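Cytochrome b5-domain protein (Methanococcoides burtonii, PDB 6VZ6) binds heme b in a cytochrome b5-like domain and probably serves in electron transfer. Local coordinates at residues A[23-28]-A[52-57]. Residues are numbered along the deposited sequence; the frame is centred on the assembly and turned at random.
With HEM (protoporphyrin IX containing Fe), chain B.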
loop_
_atom_site.group_PDB
_atom_site.type_symbol
_atom_site.label_atom_id
_atom_site.label_comp_id
_atom_site.label_asym_id
_atom_site.label_seq_id
_atom_site.Cartn_x
_atom_site.Cartn_y
_atom_site.Cartn_z
ATOM N N PHE A 23 -1.505 0.856 0.392
ATOM C CA PHE A 23 -0.706 1.666 -0.527
ATOM C C PHE A 23 -1.387 1.684 -1.892
ATOM O O PHE A 23 -2.329 0.945 -2.147
ATOM C CB PHE A 23 0.767 1.206 -0.629
ATOM C CG PHE A 23 0.956 -0.220 -1.028
ATOM C CD1 PHE A 23 0.622 -0.649 -2.301
ATOM C CD2 PHE A 23 1.504 -1.143 -0.127
ATOM C CE1 PHE A 23 0.787 -1.980 -2.669
ATOM C CE2 PHE A 23 1.702 -2.465 -0.501
ATOM C CZ PHE A 23 1.309 -2.885 -1.765
ATOM N N ALA A 24 -0.936 2.565 -2.765
ATOM C CA ALA A 24 -1.447 2.594 -4.125
ATOM C C ALA A 24 -0.383 2.100 -5.092
ATOM O O ALA A 24 0.820 2.256 -4.876
ATOM C CB ALA A 24 -1.924 3.991 -4.507
ATOM N N TYR A 25 -0.856 1.436 -6.133
ATOM C CA TYR A 25 -0.012 0.958 -7.216
ATOM C C TYR A 25 -0.834 1.011 -8.494
ATOM O O TYR A 25 -1.863 0.330 -8.590
ATOM C CB TYR A 25 0.486 -0.455 -6.948
ATOM C CG TYR A 25 1.332 -1.014 -8.075
ATOM C CD1 TYR A 25 2.642 -0.629 -8.214
ATOM C CD2 TYR A 25 0.811 -1.920 -8.992
ATOM C CE1 TYR A 25 3.438 -1.141 -9.218
ATOM C CE2 TYR A 25 1.605 -2.445 -10.026
ATOM C CZ TYR A 25 2.926 -2.023 -10.124
ATOM O OH TYR A 25 3.758 -2.504 -11.093
ATOM N N LYS A 26 -0.414 1.862 -9.443
ATOM C CA LYS A 26 -1.103 1.987 -10.723
ATOM C C LYS A 26 -2.606 2.143 -10.526
ATOM O O LYS A 26 -3.417 1.412 -11.094
ATOM C CB LYS A 26 -0.755 0.777 -11.608
ATOM C CG LYS A 26 0.761 0.781 -11.964
ATOM C CD LYS A 26 1.137 -0.290 -12.968
ATOM C CE LYS A 26 2.576 -0.100 -13.482
ATOM N NZ LYS A 26 3.074 -1.315 -14.158
ATOM N N GLY A 27 -2.974 3.103 -9.678
ATOM C CA GLY A 27 -4.353 3.453 -9.455
ATOM C C GLY A 27 -5.098 2.609 -8.467
ATOM O O GLY A 27 -6.195 3.017 -8.041
ATOM N N LYS A 28 -4.564 1.448 -8.085
ATOM C CA LYS A 28 -5.247 0.516 -7.186
ATOM C C LYS A 28 -4.741 0.707 -5.760
ATOM O O LYS A 28 -3.535 0.863 -5.541
ATOM C CB LYS A 28 -5.006 -0.933 -7.608
ATOM C CG LYS A 28 -5.433 -1.245 -9.019
ATOM C CD LYS A 28 -4.831 -2.551 -9.498
ATOM C CE LYS A 28 -3.398 -2.372 -9.996
ATOM N NZ LYS A 28 -3.305 -1.640 -11.308
ATOM N N ASP A 52 1.238 6.358 -2.711
ATOM C CA ASP A 52 1.277 5.756 -4.035
ATOM C C ASP A 52 2.701 5.294 -4.295
ATOM O O ASP A 52 3.615 6.115 -4.476
ATOM C CB ASP A 52 0.841 6.776 -5.073
ATOM C CG ASP A 52 0.809 6.204 -6.465
ATOM O OD1 ASP A 52 1.388 5.097 -6.709
ATOM O OD2 ASP A 52 0.191 6.893 -7.310
ATOM N N LEU A 53 2.910 3.977 -4.290
ATOM C CA LEU A 53 4.251 3.417 -4.405
ATOM C C LEU A 53 4.585 2.981 -5.844
ATOM O O LEU A 53 5.522 2.186 -6.057
ATOM C CB LEU A 53 4.398 2.258 -3.416
ATOM C CG LEU A 53 4.423 2.668 -1.948
ATOM C CD1 LEU A 53 4.494 1.457 -1.062
ATOM C CD2 LEU A 53 5.615 3.586 -1.678
ATOM N N THR A 54 3.863 3.515 -6.836
ATOM C CA THR A 54 4.099 3.094 -8.218
ATOM C C THR A 54 5.553 3.341 -8.623
ATOM O O THR A 54 6.241 2.444 -9.116
ATOM C CB THR A 54 3.153 3.819 -9.174
ATOM O OG1 THR A 54 1.785 3.620 -8.830
ATOM C CG2 THR A 54 3.353 3.318 -10.643
ATOM N N ALA A 55 6.053 4.547 -8.396
ATOM C CA ALA A 55 7.430 4.855 -8.787
ATOM C C ALA A 55 8.416 3.981 -8.015
ATOM O O ALA A 55 9.376 3.456 -8.573
ATOM C CB ALA A 55 7.723 6.339 -8.539
ATOM N N ASP A 56 8.166 3.774 -6.730
ATOM C CA ASP A 56 9.129 3.060 -5.904
ATOM C C ASP A 56 9.234 1.607 -6.304
ATOM O O ASP A 56 10.293 0.999 -6.130
ATOM C CB ASP A 56 8.743 3.219 -4.443
ATOM C CG ASP A 56 8.554 4.680 -4.069
ATOM O OD1 ASP A 56 9.515 5.261 -3.548
ATOM O OD2 ASP A 56 7.447 5.269 -4.343
ATOM N N HIS A 57 8.174 1.048 -6.880
ATOM C CA HIS A 57 8.236 -0.349 -7.264
ATOM C C HIS A 57 9.288 -0.596 -8.337
ATOM O O HIS A 57 9.764 -1.736 -8.502
ATOM C CB HIS A 57 6.860 -0.851 -7.741
ATOM C CG HIS A 57 6.782 -2.332 -7.721
ATOM N ND1 HIS A 57 7.214 -3.100 -8.784
ATOM C CD2 HIS A 57 6.443 -3.201 -6.737
ATOM C CE1 HIS A 57 7.115 -4.380 -8.464
ATOM N NE2 HIS A 57 6.663 -4.466 -7.225
HETATM C CHA HEM B . 7.772 -8.626 -0.965
HETATM C CHB HEM B . 11.746 -5.999 -0.653
HETATM C CHC HEM B . 9.474 -2.189 -2.480
HETATM C CHD HEM B . 5.331 -4.659 -2.147
HETATM C C1A HEM B . 9.078 -8.277 -0.823
HETATM C C2A HEM B . 10.169 -9.185 -0.570
HETATM C C3A HEM B . 11.279 -8.433 -0.463
HETATM C C4A HEM B . 10.895 -7.052 -0.659
HETATM C CMA HEM B . 12.737 -8.860 -0.203
HETATM C CAA HEM B . 9.981 -10.721 -0.439
HETATM C CBA HEM B . 11.045 -11.527 -1.163
HETATM C CGA HEM B . 10.654 -11.575 -2.595
HETATM O O1A HEM B . 9.428 -11.547 -2.819
HETATM O O2A HEM B . 11.554 -11.634 -3.484
HETATM C C1B HEM B . 11.456 -4.758 -1.119
HETATM C C2B HEM B . 12.407 -3.726 -1.135
HETATM C C3B HEM B . 11.843 -2.643 -1.646
HETATM C C4B HEM B . 10.459 -2.967 -1.938
HETATM C CMB HEM B . 13.868 -3.875 -0.691
HETATM C CAB HEM B . 12.717 -1.399 -1.905
HETATM C CBB HEM B . 12.527 -0.696 -3.029
HETATM C C1C HEM B . 8.149 -2.532 -2.573
HETATM C C2C HEM B . 7.091 -1.700 -3.127
HETATM C C3C HEM B . 5.934 -2.385 -3.021
HETATM C C4C HEM B . 6.238 -3.670 -2.414
HETATM C CMC HEM B . 7.332 -0.283 -3.677
HETATM C CAC HEM B . 4.467 -2.026 -3.418
HETATM C CBC HEM B . 4.152 -1.246 -4.434
HETATM C C1D HEM B . 5.614 -5.932 -1.727
HETATM C C2D HEM B . 4.654 -6.962 -1.361
HETATM C C3D HEM B . 5.326 -8.069 -1.060
HETATM C C4D HEM B . 6.725 -7.751 -1.189
HETATM C CMD HEM B . 3.115 -6.788 -1.385
HETATM C CAD HEM B . 4.779 -9.449 -0.606
HETATM C CBD HEM B . 4.530 -9.387 0.899
HETATM C CGD HEM B . 4.081 -10.714 1.476
HETATM O O1D HEM B . 3.715 -10.770 2.668
HETATM O O2D HEM B . 4.011 -11.705 0.720
HETATM N NA HEM B . 9.544 -6.995 -0.889
HETATM N NB HEM B . 10.259 -4.266 -1.585
HETATM N NC HEM B . 7.597 -3.736 -2.173
HETATM N ND HEM B . 6.874 -6.444 -1.595
HETATM FE FE HEM B . 8.585 -5.404 -1.570
HETATM O O HOH W 1 -1.733 5.123 -8.411
#
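Thr54 OG1 is gripped from two sides: the backbone N of Lys26 donates to it at 2.9 Å along a nearly straight line (174°), and OG1 itself donates to the syn lone pair of Asp52 OD1. The same OD1 takes the backbone N of Thr54 at 2.9 Å on its anti side, tilted out of the carboxylate plane, closing an Asx turn that leads into the short helix 54-57 of this cytochrome b5 fold. Asp52 CG, anti to its backbone N (chi1 -178°), lies 4.0 Å from Ala24 CB. Asp52 OD2 accepts from a water, 2.8 Å away, that in turn accepts from Gly27 N in the type I' hairpin turn 25-28. An alanine at Asp52 would probably leave Thr54 N and OG1 without their shared acceptor and the water without its OD2 partner, so that the rotation of OG1 is less fixed. One residue on from Asp52, Leu53 N donates to Ala24 O at 2.8 Å, tying the edge strand 22-25 to the loop before the helix. Toward the heme, Leu53 CD1 lies 3.8 Å from Phe23 CB, the two side chains crossing at about a right angle, while the Phe23 ring turns one face to the heme vinyl atom CAC. Tyr25 points its edge at the face of His57, planes at 63°, and its OH is held by Asp64; the His57 ring also meets that of the axial ligand His62. HEM CBC, the vinyl tip, sits at the edge of the His57 ring near its plane, 3.8 Å from CD2.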